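Local coordinates for hypothetical multiheme protein (Ignicoccus hospitalis KIN4/I, PDB 4QO5), which binds eight c-type hemes as a membrane-associated cytochrome and probably carries electrons along them, its precise physiological role being unsettled, at residues S231-G236 with I258-H263; C287-L292 with H306-R311. All coordinates share one frame; numbering follows the deposited sequence.

Contact 1 (S231-G236 with I258-H263); sequences SPYTCG and IWFMHH. With HEC (heme c), chain G.
Trp259 O is gripped by two donors, both from His263: the backbone N at 2.9 Å and the ring ND1 also at 2.9 Å, with a weak third approach from His262 N. The ND1 bond lies in the imidazole plane but comes in from above the carbonyl plane, and it fixes the rotation of the His263 ring. That ring lies against the indole, with Trp259 CH2 over its centre. Trp259 has CG anti to the backbone N (chi1 -173°), which extends its six-membered ring toward Pro232. The indole is sandwiched: His263 CB covers one face, and on the opposite face Pro232 CD sits 3.7 Å from the centroid of the six-membered ring, 20° off its normal, a CH-pi contact. Tyr233 crosses obliquely, its CE2 reaching the indole edge 4.0 Å from CZ3. Farther along the same phenol, Tyr233 OH lies 3.2 Å from Phe260 CE1, these two side chains also crossing obliquely. The short helix 232-235 leads into a CxxCH heme-binding motif: Cys235 is its first cysteine, its SG joined covalently to the heme through CAB (a bond stretched in the model), and His239 is its iron-ligating histidine. Ser231 is the N-cap, its OG accepting a weak bond from Thr234 N and also bonded to Ile228 O. On the other side, helix 254-262 carries the axial ligand His255 one turn before Trp259, so the proline-indole contact and the crossing Tyr233 and Phe260 rings pack two heme-binding elements against each other. Phe260 also meets Trp250 edge-to-face and stacks on Tyr233 of a second subunit, while Tyr233 stacks in turn on Phe260 of a third, which carries the aromatic cluster across the subunit interfaces.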
loop_
_atom_site.group_PDB
_atom_site.type_symbol
_atom_site.label_atom_id
_atom_site.label_comp_id
_atom_site.label_asym_id
_atom_site.label_seq_id
_atom_site.Cartn_x
_atom_site.Cartn_y
_atom_site.Cartn_z
ATOM N N SER A 231 -14.525 -7.668 -7.062
ATOM C CA SER A 231 -13.445 -7.599 -6.077
ATOM C C SER A 231 -12.959 -6.156 -6.011
ATOM O O SER A 231 -13.152 -5.394 -6.948
ATOM C CB SER A 231 -12.270 -8.511 -6.499
ATOM O OG SER A 231 -11.585 -7.978 -7.628
ATOM N N PRO A 232 -12.288 -5.781 -4.927
ATOM C CA PRO A 232 -11.691 -4.436 -4.907
ATOM C C PRO A 232 -10.428 -4.351 -5.762
ATOM O O PRO A 232 -10.068 -3.274 -6.235
ATOM C CB PRO A 232 -11.317 -4.260 -3.430
ATOM C CG PRO A 232 -11.030 -5.682 -2.966
ATOM C CD PRO A 232 -12.058 -6.522 -3.670
ATOM N N TYR A 233 -9.760 -5.483 -5.945
ATOM C CA TYR A 233 -8.457 -5.513 -6.599
ATOM C C TYR A 233 -8.558 -5.015 -8.020
ATOM O O TYR A 233 -7.704 -4.282 -8.502
ATOM C CB TYR A 233 -7.922 -6.931 -6.622
ATOM C CG TYR A 233 -7.659 -7.471 -5.244
ATOM C CD1 TYR A 233 -6.640 -6.952 -4.471
ATOM C CD2 TYR A 233 -8.433 -8.505 -4.722
ATOM C CE1 TYR A 233 -6.384 -7.449 -3.206
ATOM C CE2 TYR A 233 -8.180 -9.013 -3.453
ATOM C CZ TYR A 233 -7.156 -8.480 -2.710
ATOM O OH TYR A 233 -6.907 -8.969 -1.445
ATOM N N THR A 234 -9.644 -5.386 -8.674
ATOM C CA THR A 234 -9.781 -5.050 -10.074
ATOM C C THR A 234 -9.912 -3.532 -10.322
ATOM O O THR A 234 -9.336 -3.009 -11.267
ATOM C CB THR A 234 -10.914 -5.845 -10.729
ATOM O OG1 THR A 234 -10.691 -5.839 -12.131
ATOM C CG2 THR A 234 -12.308 -5.263 -10.409
ATOM N N CYS A 235 -10.641 -2.827 -9.458
ATOM C CA CYS A 235 -10.773 -1.376 -9.587
ATOM C C CYS A 235 -9.500 -0.688 -9.163
ATOM O O CYS A 235 -9.207 0.432 -9.594
ATOM C CB CYS A 235 -11.938 -0.827 -8.738
ATOM S SG CYS A 235 -13.413 -1.831 -8.729
ATOM N N GLY A 236 -8.759 -1.353 -8.278
ATOM C CA GLY A 236 -7.449 -0.896 -7.850
ATOM C C GLY A 236 -6.389 -0.874 -8.942
ATOM O O GLY A 236 -5.281 -0.397 -8.701
ATOM N N ILE A 258 -13.217 -6.143 6.885
ATOM C CA ILE A 258 -14.108 -7.289 7.025
ATOM C C ILE A 258 -14.137 -8.143 5.744
ATOM O O ILE A 258 -14.129 -9.378 5.806
ATOM C CB ILE A 258 -15.537 -6.818 7.378
ATOM C CG1 ILE A 258 -15.545 -6.187 8.769
ATOM C CG2 ILE A 258 -16.508 -7.981 7.363
ATOM C CD1 ILE A 258 -16.841 -5.402 9.050
ATOM N N TRP A 259 -14.175 -7.485 4.594
ATOM C CA TRP A 259 -14.229 -8.210 3.332
ATOM C C TRP A 259 -12.985 -9.092 3.179
ATOM O O TRP A 259 -13.098 -10.276 2.852
ATOM C CB TRP A 259 -14.356 -7.257 2.147
ATOM C CG TRP A 259 -14.576 -7.999 0.854
ATOM C CD1 TRP A 259 -15.781 -8.333 0.300
ATOM C CD2 TRP A 259 -13.567 -8.510 -0.040
ATOM N NE1 TRP A 259 -15.585 -9.020 -0.869
ATOM C CE2 TRP A 259 -14.242 -9.134 -1.110
ATOM C CE3 TRP A 259 -12.167 -8.490 -0.039
ATOM C CZ2 TRP A 259 -13.564 -9.738 -2.180
ATOM C CZ3 TRP A 259 -11.482 -9.098 -1.117
ATOM C CH2 TRP A 259 -12.191 -9.720 -2.155
ATOM N N PHE A 260 -11.812 -8.531 3.461
ATOM C CA PHE A 260 -10.567 -9.316 3.350
ATOM C C PHE A 260 -10.626 -10.621 4.149
ATOM O O PHE A 260 -10.177 -11.669 3.662
ATOM C CB PHE A 260 -9.334 -8.488 3.745
ATOM C CG PHE A 260 -8.949 -7.455 2.724
ATOM C CD1 PHE A 260 -8.786 -7.801 1.389
ATOM C CD2 PHE A 260 -8.733 -6.147 3.096
ATOM C CE1 PHE A 260 -8.422 -6.848 0.440
ATOM C CE2 PHE A 260 -8.379 -5.193 2.160
ATOM C CZ PHE A 260 -8.221 -5.542 0.829
ATOM N N MET A 261 -11.185 -10.569 5.365
ATOM C CA MET A 261 -11.229 -11.757 6.208
ATOM C C MET A 261 -12.435 -12.676 6.012
ATOM O O MET A 261 -12.345 -13.873 6.303
ATOM C CB MET A 261 -11.121 -11.385 7.694
ATOM C CG MET A 261 -9.780 -10.820 8.090
ATOM S SD MET A 261 -8.381 -11.872 7.602
ATOM C CE MET A 261 -8.787 -13.413 8.397
ATOM N N HIS A 262 -13.565 -12.136 5.553
ATOM C CA HIS A 262 -14.796 -12.929 5.448
ATOM C C HIS A 262 -15.218 -13.333 4.026
ATOM O O HIS A 262 -16.086 -14.188 3.871
ATOM C CB HIS A 262 -15.975 -12.204 6.129
ATOM C CG HIS A 262 -15.985 -12.345 7.615
ATOM N ND1 HIS A 262 -16.967 -11.797 8.413
ATOM C CD2 HIS A 262 -15.126 -12.981 8.457
ATOM C CE1 HIS A 262 -16.720 -12.089 9.677
ATOM N NE2 HIS A 262 -15.605 -12.802 9.731
ATOM N N HIS A 263 -14.598 -12.778 2.989
ATOM C CA HIS A 263 -15.121 -13.015 1.630
ATOM C C HIS A 263 -15.003 -14.470 1.166
ATOM O O HIS A 263 -15.675 -14.880 0.232
ATOM C CB HIS A 263 -14.527 -12.053 0.596
ATOM C CG HIS A 263 -13.158 -12.430 0.124
ATOM N ND1 HIS A 263 -12.008 -12.042 0.776
ATOM C CD2 HIS A 263 -12.757 -13.141 -0.960
ATOM C CE1 HIS A 263 -10.957 -12.509 0.122
ATOM N NE2 HIS A 263 -11.385 -13.177 -0.933
HETATM FE FE HEC G . -13.230 3.576 -12.780
HETATM C CHA HEC G . -14.274 6.814 -13.420
HETATM C CHB HEC G . -15.665 3.248 -10.367
HETATM C CHC HEC G . -12.586 0.217 -12.625
HETATM C CHD HEC G . -10.566 3.985 -14.821
HETATM N NA HEC G . -14.723 4.774 -12.057
HETATM C C1A HEC G . -14.922 6.097 -12.431
HETATM C C2A HEC G . -16.001 6.616 -11.610
HETATM C C3A HEC G . -16.395 5.639 -10.770
HETATM C C4A HEC G . -15.591 4.463 -11.021
HETATM C CMA HEC G . -17.498 5.714 -9.689
HETATM C CAA HEC G . -16.536 8.063 -11.705
HETATM C CBA HEC G . -17.503 8.239 -12.875
HETATM C CGA HEC G . -16.763 8.628 -14.128
HETATM O O1A HEC G . -16.967 7.933 -15.161
HETATM O O2A HEC G . -15.968 9.613 -14.104
HETATM N NB HEC G . -13.952 2.058 -11.698
HETATM C C1B HEC G . -15.002 2.108 -10.788
HETATM C C2B HEC G . -15.314 0.745 -10.381
HETATM C C3B HEC G . -14.485 -0.077 -11.059
HETATM C C4B HEC G . -13.605 0.732 -11.851
HETATM C CMB HEC G . -16.471 0.384 -9.423
HETATM C CAB HEC G . -14.352 -1.614 -11.170
HETATM C CBB HEC G . -15.613 -2.477 -10.914
HETATM N NC HEC G . -11.823 2.341 -13.522
HETATM C C1C HEC G . -11.753 0.981 -13.388
HETATM C C2C HEC G . -10.494 0.517 -13.975
HETATM C C3C HEC G . -10.176 1.504 -14.834
HETATM C C4C HEC G . -10.857 2.705 -14.409
HETATM C CMC HEC G . -10.389 -1.009 -14.226
HETATM C CAC HEC G . -9.072 1.658 -15.920
HETATM C CBC HEC G . -8.633 0.404 -16.728
HETATM N ND HEC G . -12.527 5.179 -13.926
HETATM C C1D HEC G . -11.380 5.081 -14.723
HETATM C C2D HEC G . -11.177 6.325 -15.424
HETATM C C3D HEC G . -12.337 7.212 -14.996
HETATM C C4D HEC G . -13.129 6.415 -14.082
HETATM C CMD HEC G . -10.030 6.672 -16.397
HETATM C CAD HEC G . -12.621 8.649 -15.477
HETATM C CBD HEC G . -13.603 8.600 -16.643
HETATM C CGD HEC G . -13.947 10.022 -17.025
HETATM O O1D HEC G . -14.681 10.694 -16.247
HETATM O O2D HEC G . -13.503 10.476 -18.115
#

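Contact 2 (C287-L292 with H306-R311). With HEC (heme c), chain F.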
loop_
_atom_site.group_PDB
_atom_site.type_symbol
_atom_site.label_atom_id
_atom_site.label_comp_id
_atom_site.label_asym_id
_atom_site.label_seq_id
_atom_site.Cartn_x
_atom_site.Cartn_y
_atom_site.Cartn_z
ATOM N N CYS A 287 -21.645 -0.952 -4.248
ATOM C CA CYS A 287 -22.209 0.378 -4.119
ATOM C C CYS A 287 -22.309 1.124 -5.438
ATOM O O CYS A 287 -23.084 2.068 -5.553
ATOM C CB CYS A 287 -21.403 1.184 -3.121
ATOM S SG CYS A 287 -21.490 0.424 -1.471
ATOM N N HIS A 288 -21.533 0.688 -6.427
ATOM C CA HIS A 288 -21.399 1.442 -7.671
ATOM C C HIS A 288 -22.032 0.878 -8.920
ATOM O O HIS A 288 -22.291 1.641 -9.846
ATOM C CB HIS A 288 -19.923 1.714 -7.954
ATOM C CG HIS A 288 -19.366 2.768 -7.071
ATOM N ND1 HIS A 288 -19.742 4.088 -7.177
ATOM C CD2 HIS A 288 -18.536 2.692 -6.003
ATOM C CE1 HIS A 288 -19.139 4.791 -6.239
ATOM N NE2 HIS A 288 -18.381 3.970 -5.536
ATOM N N MET A 289 -22.295 -0.428 -8.955
ATOM C CA MET A 289 -22.660 -1.068 -10.220
ATOM C C MET A 289 -23.644 -2.220 -10.116
ATOM O O MET A 289 -24.447 -2.437 -11.021
ATOM C CB MET A 289 -21.395 -1.595 -10.942
ATOM C CG MET A 289 -20.422 -0.493 -11.348
ATOM S SD MET A 289 -19.089 -1.051 -12.420
ATOM C CE MET A 289 -19.939 -1.163 -14.010
ATOM N N SER A 290 -23.583 -2.966 -9.024
ATOM C CA SER A 290 -24.228 -4.287 -8.973
ATOM C C SER A 290 -25.757 -4.270 -8.952
ATOM O O SER A 290 -26.364 -3.362 -8.408
ATOM C CB SER A 290 -23.755 -5.034 -7.729
ATOM O OG SER A 290 -22.377 -5.345 -7.829
ATOM N N LEU A 291 -26.360 -5.318 -9.506
ATOM C CA LEU A 291 -27.752 -5.640 -9.215
ATOM C C LEU A 291 -27.810 -6.179 -7.786
ATOM O O LEU A 291 -27.117 -7.139 -7.451
ATOM C CB LEU A 291 -28.255 -6.711 -10.175
ATOM C CG LEU A 291 -29.579 -7.404 -9.849
ATOM C CD1 LEU A 291 -30.754 -6.399 -9.785
ATOM C CD2 LEU A 291 -29.861 -8.490 -10.894
ATOM N N LEU A 292 -28.610 -5.544 -6.941
ATOM C CA LEU A 292 -28.764 -5.972 -5.549
ATOM C C LEU A 292 -30.226 -6.304 -5.282
ATOM O O LEU A 292 -31.116 -5.515 -5.604
ATOM C CB LEU A 292 -28.305 -4.873 -4.592
ATOM C CG LEU A 292 -26.832 -4.442 -4.642
ATOM C CD1 LEU A 292 -26.585 -3.398 -3.547
ATOM C CD2 LEU A 292 -25.805 -5.614 -4.539
ATOM N N HIS A 306 -24.039 -0.256 -15.984
ATOM C CA HIS A 306 -22.705 -0.139 -16.578
ATOM C C HIS A 306 -22.402 1.301 -16.930
ATOM O O HIS A 306 -21.455 1.602 -17.640
ATOM C CB HIS A 306 -22.540 -1.040 -17.797
ATOM C CG HIS A 306 -22.094 -2.419 -17.444
ATOM N ND1 HIS A 306 -22.963 -3.382 -16.972
ATOM C CD2 HIS A 306 -20.866 -2.984 -17.446
ATOM C CE1 HIS A 306 -22.294 -4.490 -16.727
ATOM N NE2 HIS A 306 -21.026 -4.276 -17.013
ATOM N N ASN A 307 -23.247 2.195 -16.442
ATOM C CA ASN A 307 -22.939 3.616 -16.515
ATOM C C ASN A 307 -22.821 4.078 -15.088
ATOM O O ASN A 307 -23.833 4.420 -14.464
ATOM C CB ASN A 307 -24.072 4.367 -17.197
ATOM C CG ASN A 307 -23.773 5.855 -17.349
ATOM O OD1 ASN A 307 -22.811 6.370 -16.775
ATOM N ND2 ASN A 307 -24.598 6.543 -18.104
ATOM N N VAL A 308 -21.597 4.090 -14.566
ATOM C CA VAL A 308 -21.413 4.378 -13.142
ATOM C C VAL A 308 -21.856 5.785 -12.741
ATOM O O VAL A 308 -22.192 6.012 -11.579
ATOM C CB VAL A 308 -19.972 4.132 -12.675
ATOM C CG1 VAL A 308 -19.593 2.684 -12.929
ATOM C CG2 VAL A 308 -19.025 5.054 -13.395
ATOM N N ASP A 309 -21.855 6.719 -13.693
ATOM C CA ASP A 309 -22.284 8.097 -13.437
ATOM C C ASP A 309 -23.677 8.168 -12.805
ATOM O O ASP A 309 -23.964 9.064 -12.001
ATOM C CB ASP A 309 -22.348 8.912 -14.745
ATOM C CG ASP A 309 -21.075 8.818 -15.574
ATOM O OD1 ASP A 309 -21.137 9.177 -16.772
ATOM O OD2 ASP A 309 -20.029 8.385 -15.041
ATOM N N THR A 310 -24.550 7.237 -13.190
ATOM C CA THR A 310 -25.956 7.303 -12.811
ATOM C C THR A 310 -26.195 7.184 -11.308
ATOM O O THR A 310 -27.284 7.480 -10.829
ATOM C CB THR A 310 -26.812 6.244 -13.531
ATOM O OG1 THR A 310 -26.428 4.935 -13.098
ATOM C CG2 THR A 310 -26.633 6.356 -15.023
ATOM N N ARG A 311 -25.180 6.746 -10.577
ATOM C CA ARG A 311 -25.294 6.588 -9.134
ATOM C C ARG A 311 -24.708 7.748 -8.335
ATOM O O ARG A 311 -24.943 7.854 -7.131
ATOM C CB ARG A 311 -24.652 5.278 -8.700
ATOM C CG ARG A 311 -25.355 4.092 -9.293
ATOM C CD ARG A 311 -25.324 2.955 -8.352
ATOM N NE ARG A 311 -25.993 1.789 -8.889
ATOM C CZ ARG A 311 -25.881 0.591 -8.347
ATOM N NH1 ARG A 311 -25.132 0.439 -7.258
ATOM N NH2 ARG A 311 -26.495 -0.451 -8.892
HETATM FE FE HEC F . -19.267 -5.515 -17.066
HETATM C CHA HEC F . -20.974 -7.743 -15.039
HETATM C CHB HEC F . -20.473 -7.037 -19.855
HETATM C CHC HEC F . -17.596 -3.227 -19.069
HETATM C CHD HEC F . -18.058 -3.937 -14.310
HETATM N NA HEC F . -20.435 -7.077 -17.331
HETATM C C1A HEC F . -21.111 -7.842 -16.407
HETATM C C2A HEC F . -21.941 -8.795 -17.089
HETATM C C3A HEC F . -21.808 -8.579 -18.396
HETATM C C4A HEC F . -20.872 -7.490 -18.603
HETATM C CMA HEC F . -22.516 -9.357 -19.514
HETATM C CAA HEC F . -22.837 -9.858 -16.421
HETATM C CBA HEC F . -24.052 -9.179 -15.771
HETATM C CGA HEC F . -24.955 -8.644 -16.856
HETATM O O1A HEC F . -25.639 -9.460 -17.524
HETATM O O2A HEC F . -24.988 -7.407 -17.050
HETATM N NB HEC F . -19.055 -5.256 -19.032
HETATM C C1B HEC F . -19.712 -5.908 -20.047
HETATM C C2B HEC F . -19.424 -5.218 -21.291
HETATM C C3B HEC F . -18.681 -4.139 -20.963
HETATM C C4B HEC F . -18.405 -4.182 -19.589
HETATM C CMB HEC F . -20.074 -5.600 -22.645
HETATM C CAB HEC F . -18.086 -2.866 -21.605
HETATM C CBB HEC F . -19.120 -2.207 -22.587
HETATM N NC HEC F . -18.127 -3.928 -16.837
HETATM C C1C HEC F . -17.442 -3.120 -17.708
HETATM C C2C HEC F . -16.407 -2.385 -17.022
HETATM C C3C HEC F . -16.813 -2.443 -15.744
HETATM C C4C HEC F . -17.709 -3.525 -15.573
HETATM C CMC HEC F . -15.735 -1.166 -17.704
HETATM C CAC HEC F . -16.385 -1.772 -14.440
HETATM C CBC HEC F . -16.152 -0.235 -14.530
HETATM N ND HEC F . -19.458 -5.797 -15.015
HETATM C C1D HEC F . -18.889 -4.987 -14.051
HETATM C C2D HEC F . -19.318 -5.408 -12.754
HETATM C C3D HEC F . -20.206 -6.617 -12.988
HETATM C C4D HEC F . -20.261 -6.758 -14.426
HETATM C CMD HEC F . -18.916 -4.793 -11.396
HETATM C CAD HEC F . -20.984 -7.438 -11.948
HETATM C CBD HEC F . -22.350 -6.732 -11.923
HETATM C CGD HEC F . -23.213 -7.116 -10.756
HETATM O O1D HEC F . -24.465 -7.112 -10.918
HETATM O O2D HEC F . -22.675 -7.411 -9.661
HETATM O O HOH W 1 -21.361 4.298 -9.487
#
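The guanidinium of Arg311 lies flat against the backbone at the end of helix 284-288. Met289 N lies above one face, 3.4 Å from Arg311 NH1, but both are donors and no bond forms. The edge does the bonding: NH1 gives to Cys287 O at 3.1 Å and NH2 to Ser290 O at 3.0 Å, each N coming from above the carbonyl plane. NH2 also bonds Glu303 O. An alanine in place of Arg311 would remove the donors to all three carbonyls and would probably leave the turn after the helix less firmly held. Met289 CG lies 3.6 Å from Val308 CG1, the side chains crossing obliquely; the bend at chi3 (78°) then brings CE over one face of the His306 ring, and CE touches the heme, 3.4 Å from its CHD. His306 NE2 and His219 ligate that heme's iron. Cys287 and His288 close a CxxCH motif, His288 NE2 ligating another heme's iron together with Met486, while a water ties His288 O and ND1 to Val308 O. Ser290 OG and Leu291 N each bond one propionate oxygen. Around this buried contact, strand 300-302 touches Leu291, Leu292 and Arg311, and helix 393-407 packs on Cys287, Leu292 and Arg311.

The two contacts follow one another along the chain, contact 1 closing before contact 2 opens; their centres are about 17 Å apart and their nearest atoms about 7 Å, without touching. What joins them is a shared cofactor: the chain G heme is held covalently by Cys235 of contact 1 and packed against by His288 and Val308 of contact 2. CBB of the chain G heme comes within 3.7 Å of CAC of the chain F heme, a spacing consistent with direct electron exchange. Arg230, the residue just before 231-236, also bonds the chain F heme, while Cys287 and His288 bind a further heme, so contact 2 borders three hemes.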